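Local coordinates for acyl-coenzyme A oxidase 3 (Yarrowia lipolytica, PDB 5YS9), which uses FAD and molecular oxygen to oxidise acyl-CoA to trans-2-enoyl-CoA, releasing hydrogen peroxide, in peroxisomal fatty acid beta-oxidation, at residues I310-I321 against L358-A369. Sequence-based numbering, arbitrary orientation.
Sequences IADSFFVSQRFI and LLAFTYAMKMAA
The ring of F314 carries the K366 chain over one face in a CH-pi contact, K366 CB lying 3.9 Å from the ring centroid, while the carbonyl oxygen of T362 meets its edge 3.4 Å from CD1. CG anti to the backbone N (chi1 163°) carries the F314 ring across the neighbouring helix, between T362 O and the K366 chain; CD2 touches K366 CD and also stands over one face of the F315 ring, toward its rim. T362 enters as a knob among F314, S317, Q318 and I321, its CB 3.8 Å from S317 CB. Farther along, I321 lays CG1 against L359 CB at 3.9 Å and CD1 against L358 CB. M365 SD lies 4.0 Å from S313 CB, and at the opposite end A369 CB packs on I310 CG2 and on A311 CB, the two alanines bringing their CA atoms to 5.6 Å. The antiparallel axes approach to 8.1 Å at -151°, pairing helices 300-330 and 349-385 of the C-alpha1 helical domain. No hydrogen bond crosses: S317 OG turns back to S313 O (2.8 Å), and K366 NZ forms a salt bridge with D370 and a hydrogen bond to L45 O. Apolar and CH-pi packing thus holds the interface, while the S317 hydroxyl and K366 ammonium find partners along their own helix or beyond the pair.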
ATOM      1  N   ILE A 310      13.784   7.725  10.529  1.00 41.94           N
ATOM      2  CA  ILE A 310      14.613   7.094   9.524  1.00 42.49           C
ATOM      3  C   ILE A 310      15.030   5.741  10.061  1.00 39.91           C
ATOM      4  O   ILE A 310      14.924   4.779   9.336  1.00 36.69           O
ATOM      5  CB  ILE A 310      15.848   7.942   9.160  1.00 39.14           C
ATOM      6  CG1 ILE A 310      15.398   9.234   8.496  1.00 39.63           C
ATOM      7  CG2 ILE A 310      16.745   7.194   8.184  1.00 39.24           C
ATOM      8  CD1 ILE A 310      16.395  10.354   8.692  1.00 39.31           C
ATOM      9  N   ALA A 311      15.498   5.711  11.316  1.00 38.53           N
ATOM     10  CA  ALA A 311      15.741   4.472  12.050  1.00 39.49           C
ATOM     11  C   ALA A 311      14.494   3.553  12.196  1.00 37.87           C
ATOM     12  O   ALA A 311      14.608   2.367  11.967  1.00 41.34           O
ATOM     13  CB  ALA A 311      16.356   4.772  13.412  1.00 38.47           C
ATOM     14  N   ASP A 312      13.331   4.091  12.558  1.00 35.72           N
ATOM     15  CA  ASP A 312      12.073   3.318  12.596  1.00 34.38           C
ATOM     16  C   ASP A 312      11.836   2.607  11.265  1.00 33.50           C
ATOM     17  O   ASP A 312      11.320   1.497  11.255  1.00 29.74           O
ATOM     18  CB  ASP A 312      10.825   4.207  12.877  1.00 35.47           C
ATOM     19  CG  ASP A 312      10.750   4.730  14.313  1.00 39.87           C
ATOM     20  OD1 ASP A 312      11.489   4.210  15.163  1.00 41.71           O
ATOM     21  OD2 ASP A 312       9.958   5.685  14.605  1.00 46.10           O
ATOM     22  N   SER A 313      12.157   3.265  10.147  1.00 31.35           N
ATOM     23  CA  SER A 313      11.945   2.664   8.841  1.00 30.55           C
ATOM     24  C   SER A 313      12.807   1.395   8.725  1.00 33.92           C
ATOM     25  O   SER A 313      12.377   0.345   8.148  1.00 34.53           O
ATOM     26  CB  SER A 313      12.211   3.647   7.699  1.00 27.04           C
ATOM     27  OG  SER A 313      11.293   4.738   7.727  1.00 25.95           O
ATOM     28  N   PHE A 314      14.001   1.481   9.296  1.00 30.83           N
ATOM     29  CA  PHE A 314      14.856   0.324   9.369  1.00 32.23           C
ATOM     30  C   PHE A 314      14.269  -0.769  10.245  1.00 33.57           C
ATOM     31  O   PHE A 314      14.117  -1.927   9.818  1.00 36.86           O
ATOM     32  CB  PHE A 314      16.253   0.700   9.886  1.00 32.60           C
ATOM     33  CG  PHE A 314      17.031  -0.481  10.366  1.00 31.39           C
ATOM     34  CD1 PHE A 314      17.551  -1.374   9.458  1.00 30.05           C
ATOM     35  CD2 PHE A 314      17.168  -0.737  11.733  1.00 31.87           C
ATOM     36  CE1 PHE A 314      18.265  -2.482   9.881  1.00 32.27           C
ATOM     37  CE2 PHE A 314      17.871  -1.859  12.175  1.00 34.05           C
ATOM     38  CZ  PHE A 314      18.428  -2.726  11.240  1.00 34.18           C
ATOM     39  N   PHE A 315      13.988  -0.386  11.480  1.00 31.65           N
ATOM     40  CA  PHE A 315      13.474  -1.283  12.467  1.00 33.36           C
ATOM     41  C   PHE A 315      12.240  -2.082  12.044  1.00 35.46           C
ATOM     42  O   PHE A 315      12.139  -3.248  12.399  1.00 38.36           O
ATOM     43  CB  PHE A 315      13.187  -0.517  13.760  1.00 33.42           C
ATOM     44  CG  PHE A 315      14.418  -0.231  14.579  1.00 34.99           C
ATOM     45  CD1 PHE A 315      15.236  -1.280  15.026  1.00 35.41           C
ATOM     46  CD2 PHE A 315      14.776   1.078  14.901  1.00 35.97           C
ATOM     47  CE1 PHE A 315      16.354  -1.017  15.804  1.00 35.84           C
ATOM     48  CE2 PHE A 315      15.911   1.355  15.663  1.00 35.41           C
ATOM     49  CZ  PHE A 315      16.694   0.311  16.116  1.00 37.86           C
ATOM     50  N   VAL A 316      11.313  -1.471  11.302  1.00 35.27           N
ATOM     51  CA  VAL A 316      10.157  -2.183  10.768  1.00 32.20           C
ATOM     52  C   VAL A 316      10.522  -2.995   9.533  1.00 31.95           C
ATOM     53  O   VAL A 316      10.130  -4.135   9.430  1.00 31.68           O
ATOM     54  CB  VAL A 316       8.949  -1.249  10.487  1.00 30.40           C
ATOM     55  CG1 VAL A 316       7.750  -2.001   9.870  1.00 29.49           C
ATOM     56  CG2 VAL A 316       8.504  -0.645  11.787  1.00 31.57           C
ATOM     57  N   SER A 317      11.219  -2.394   8.584  1.00 31.61           N
ATOM     58  CA  SER A 317      11.511  -3.065   7.331  1.00 31.42           C
ATOM     59  C   SER A 317      12.220  -4.415   7.477  1.00 32.75           C
ATOM     60  O   SER A 317      11.875  -5.354   6.759  1.00 32.59           O
ATOM     61  CB  SER A 317      12.339  -2.168   6.405  1.00 31.03           C
ATOM     62  OG  SER A 317      11.554  -1.100   5.936  1.00 32.07           O
ATOM     63  N   GLN A 318      13.205  -4.481   8.373  1.00 30.77           N
ATOM     64  CA  GLN A 318      14.003  -5.680   8.597  1.00 32.16           C
ATOM     65  C   GLN A 318      13.157  -6.923   8.953  1.00 33.57           C
ATOM     66  O   GLN A 318      13.523  -8.085   8.651  1.00 30.75           O
ATOM     67  CB  GLN A 318      15.042  -5.425   9.694  1.00 33.14           C
ATOM     68  CG  GLN A 318      14.436  -5.049  11.041  1.00 35.49           C
ATOM     69  CD  GLN A 318      15.437  -4.942  12.187  1.00 33.84           C
ATOM     70  OE1 GLN A 318      16.593  -5.261  12.059  1.00 32.94           O
ATOM     71  NE2 GLN A 318      14.959  -4.504  13.318  1.00 33.95           N
ATOM     72  N   ARG A 319      12.034  -6.677   9.604  1.00 34.44           N
ATOM     73  CA  ARG A 319      11.140  -7.743  10.031  1.00 34.90           C
ATOM     74  C   ARG A 319      10.524  -8.394   8.791  1.00 32.14           C
ATOM     75  O   ARG A 319      10.578  -9.611   8.623  1.00 26.38           O
ATOM     76  CB  ARG A 319      10.072  -7.156  10.938  1.00 34.43           C
ATOM     77  CG  ARG A 319       9.179  -8.154  11.666  1.00 36.33           C
ATOM     78  CD  ARG A 319       7.977  -7.437  12.309  1.00 36.69           C
ATOM     79  NE  ARG A 319       6.800  -8.307  12.375  1.00 36.29           N
ATOM     80  CZ  ARG A 319       5.562  -7.917  12.663  1.00 34.03           C
ATOM     81  NH1 ARG A 319       5.275  -6.643  12.904  1.00 30.78           N
ATOM     82  NH2 ARG A 319       4.599  -8.836  12.682  1.00 33.71           N
ATOM     83  N   PHE A 320       9.879  -7.588   7.981  1.00 31.20           N
ATOM     84  CA  PHE A 320       9.208  -8.060   6.789  1.00 33.94           C
ATOM     85  C   PHE A 320      10.092  -8.584   5.679  1.00 36.57           C
ATOM     86  O   PHE A 320       9.770  -9.555   5.032  1.00 41.65           O
ATOM     87  CB  PHE A 320       8.137  -7.065   6.378  1.00 31.61           C
ATOM     88  CG  PHE A 320       7.119  -6.890   7.447  1.00 30.63           C
ATOM     89  CD1 PHE A 320       6.144  -7.836   7.629  1.00 29.63           C
ATOM     90  CD2 PHE A 320       7.213  -5.860   8.343  1.00 30.94           C
ATOM     91  CE1 PHE A 320       5.235  -7.716   8.642  1.00 33.81           C
ATOM     92  CE2 PHE A 320       6.314  -5.738   9.364  1.00 30.96           C
ATOM     93  CZ  PHE A 320       5.323  -6.670   9.515  1.00 33.38           C
ATOM     94  N   ILE A 321      11.219  -7.936   5.479  1.00 35.66           N
ATOM     95  CA  ILE A 321      12.203  -8.433   4.556  1.00 35.89           C
ATOM     96  C   ILE A 321      12.730  -9.769   5.037  1.00 33.42           C
ATOM     97  O   ILE A 321      13.005 -10.636   4.242  1.00 33.79           O
ATOM     98  CB  ILE A 321      13.315  -7.413   4.251  1.00 36.73           C
ATOM     99  CG1 ILE A 321      14.014  -7.775   2.956  1.00 36.86           C
ATOM    100  CG2 ILE A 321      14.347  -7.366   5.351  1.00 38.53           C
ATOM    101  CD1 ILE A 321      13.161  -7.657   1.728  1.00 36.54           C
ATOM    102  N   LEU A 358      15.696  -4.538  -1.781  1.00 37.19           N
ATOM    103  CA  LEU A 358      14.979  -3.997  -0.660  1.00 35.11           C
ATOM    104  C   LEU A 358      15.684  -4.389   0.625  1.00 35.28           C
ATOM    105  O   LEU A 358      15.686  -3.624   1.575  1.00 36.13           O
ATOM    106  CB  LEU A 358      13.516  -4.454  -0.686  1.00 36.63           C
ATOM    107  CG  LEU A 358      12.744  -4.113  -1.996  1.00 37.06           C
ATOM    108  CD1 LEU A 358      11.306  -4.592  -2.019  1.00 35.15           C
ATOM    109  CD2 LEU A 358      12.747  -2.625  -2.206  1.00 37.84           C
ATOM    110  N   LEU A 359      16.274  -5.581   0.648  1.00 35.82           N
ATOM    111  CA  LEU A 359      17.183  -5.984   1.719  1.00 34.44           C
ATOM    112  C   LEU A 359      18.354  -5.016   1.739  1.00 31.22           C
ATOM    113  O   LEU A 359      18.769  -4.599   2.781  1.00 28.64           O
ATOM    114  CB  LEU A 359      17.678  -7.436   1.538  1.00 32.92           C
ATOM    115  CG  LEU A 359      18.824  -7.858   2.474  1.00 36.90           C
ATOM    116  CD1 LEU A 359      18.302  -8.051   3.886  1.00 38.29           C
ATOM    117  CD2 LEU A 359      19.630  -9.089   2.011  1.00 37.97           C
ATOM    118  N   ALA A 360      18.880  -4.678   0.581  1.00 34.82           N
ATOM    119  CA  ALA A 360      19.935  -3.696   0.501  1.00 38.34           C
ATOM    120  C   ALA A 360      19.441  -2.333   0.961  1.00 34.69           C
ATOM    121  O   ALA A 360      20.117  -1.642   1.685  1.00 33.52           O
ATOM    122  CB  ALA A 360      20.473  -3.635  -0.908  1.00 41.66           C
ATOM    123  N   PHE A 361      18.232  -1.982   0.560  1.00 33.66           N
ATOM    124  CA  PHE A 361      17.634  -0.716   0.916  1.00 30.03           C
ATOM    125  C   PHE A 361      17.461  -0.589   2.416  1.00 28.39           C
ATOM    126  O   PHE A 361      17.665   0.467   2.967  1.00 27.83           O
ATOM    127  CB  PHE A 361      16.277  -0.596   0.239  1.00 29.65           C
ATOM    128  CG  PHE A 361      15.921   0.790  -0.175  1.00 29.14           C
ATOM    129  CD1 PHE A 361      16.108   1.848   0.674  1.00 29.92           C
ATOM    130  CD2 PHE A 361      15.380   1.025  -1.412  1.00 30.92           C
ATOM    131  CE1 PHE A 361      15.772   3.114   0.295  1.00 31.61           C
ATOM    132  CE2 PHE A 361      15.034   2.286  -1.799  1.00 28.18           C
ATOM    133  CZ  PHE A 361      15.238   3.333  -0.949  1.00 32.80           C
ATOM    134  N   THR A 362      17.045  -1.656   3.074  1.00 32.77           N
ATOM    135  CA  THR A 362      16.858  -1.596   4.513  1.00 32.66           C
ATOM    136  C   THR A 362      18.149  -1.363   5.284  1.00 32.02           C
ATOM    137  O   THR A 362      18.163  -0.586   6.201  1.00 30.67           O
ATOM    138  CB  THR A 362      15.916  -2.689   5.091  1.00 34.15           C
ATOM    139  OG1 THR A 362      16.487  -3.285   6.252  1.00 35.72           O
ATOM    140  CG2 THR A 362      15.585  -3.730   4.075  1.00 33.24           C
ATOM    141  N   TYR A 363      19.236  -1.989   4.866  1.00 35.06           N
ATOM    142  CA  TYR A 363      20.534  -1.751   5.479  1.00 36.62           C
ATOM    143  C   TYR A 363      20.922  -0.301   5.285  1.00 38.46           C
ATOM    144  O   TYR A 363      21.454   0.328   6.180  1.00 38.28           O
ATOM    145  CB  TYR A 363      21.604  -2.609   4.817  1.00 38.48           C
ATOM    146  CG  TYR A 363      21.872  -3.947   5.453  1.00 41.02           C
ATOM    147  CD1 TYR A 363      20.875  -4.900   5.557  1.00 37.87           C
ATOM    148  CD2 TYR A 363      23.131  -4.270   5.925  1.00 36.17           C
ATOM    149  CE1 TYR A 363      21.121  -6.125   6.128  1.00 36.93           C
ATOM    150  CE2 TYR A 363      23.379  -5.494   6.491  1.00 36.32           C
ATOM    151  CZ  TYR A 363      22.372  -6.416   6.589  1.00 38.62           C
ATOM    152  OH  TYR A 363      22.623  -7.632   7.153  1.00 34.97           O
ATOM    153  N   ALA A 364      20.654   0.206   4.091  1.00 37.51           N
ATOM    154  CA  ALA A 364      20.957   1.570   3.704  1.00 38.96           C
ATOM    155  C   ALA A 364      20.204   2.593   4.534  1.00 40.61           C
ATOM    156  O   ALA A 364      20.734   3.637   4.875  1.00 39.93           O
ATOM    157  CB  ALA A 364      20.667   1.773   2.232  1.00 33.56           C
ATOM    158  N   MET A 365      18.953   2.302   4.832  1.00 39.62           N
ATOM    159  CA  MET A 365      18.186   3.154   5.706  1.00 38.15           C
ATOM    160  C   MET A 365      18.922   3.307   7.031  1.00 36.38           C
ATOM    161  O   MET A 365      19.159   4.419   7.474  1.00 36.40           O
ATOM    162  CB  MET A 365      16.798   2.615   5.946  1.00 40.23           C
ATOM    163  CG  MET A 365      15.790   2.902   4.840  1.00 41.57           C
ATOM    164  SD  MET A 365      14.419   1.742   4.997  1.00 47.25           S
ATOM    165  CE  MET A 365      13.355   2.587   3.909  1.00 52.13           C
ATOM    166  N   LYS A 366      19.317   2.211   7.654  1.00 34.15           N
ATOM    167  CA  LYS A 366      20.054   2.344   8.918  1.00 36.53           C
ATOM    168  C   LYS A 366      21.364   3.205   8.789  1.00 37.89           C
ATOM    169  O   LYS A 366      21.625   4.062   9.621  1.00 39.48           O
ATOM    170  CB  LYS A 366      20.321   0.951   9.536  1.00 35.53           C
ATOM    171  CG  LYS A 366      20.756   0.924  10.995  1.00 34.14           C
ATOM    172  CD  LYS A 366      19.798   1.694  11.936  1.00 38.25           C
ATOM    173  CE  LYS A 366      20.083   1.414  13.423  1.00 36.44           C
ATOM    174  NZ  LYS A 366      21.547   1.597  13.703  1.00 34.86           N
ATOM    175  N   MET A 367      22.149   3.010   7.737  1.00 39.30           N
ATOM    176  CA  MET A 367      23.373   3.792   7.556  1.00 42.30           C
ATOM    177  C   MET A 367      23.086   5.291   7.409  1.00 40.05           C
ATOM    178  O   MET A 367      23.850   6.111   7.909  1.00 40.02           O
ATOM    179  CB  MET A 367      24.185   3.275   6.353  1.00 44.91           C
ATOM    180  CG  MET A 367      24.711   1.846   6.497  1.00 44.04           C
ATOM    181  SD  MET A 367      25.489   1.654   8.104  1.00 49.25           S
ATOM    182  CE  MET A 367      24.289   0.769   9.110  1.00 52.15           C
ATOM    183  N   ALA A 368      21.981   5.648   6.774  1.00 34.40           N
ATOM    184  CA  ALA A 368      21.610   7.061   6.677  1.00 32.85           C
ATOM    185  C   ALA A 368      21.138   7.673   8.024  1.00 33.05           C
ATOM    186  O   ALA A 368      21.406   8.815   8.340  1.00 36.32           O
ATOM    187  CB  ALA A 368      20.580   7.257   5.603  1.00 32.05           C
ATOM    188  N   ALA A 369      20.451   6.908   8.830  1.00 34.89           N
ATOM    189  CA  ALA A 369      20.185   7.301  10.202  1.00 34.63           C
ATOM    190  C   ALA A 369      21.444   7.503  11.040  1.00 34.25           C
ATOM    191  O   ALA A 369      21.488   8.403  11.861  1.00 40.63           O
ATOM    192  CB  ALA A 369      19.288   6.265  10.884  1.00 34.29           C
TER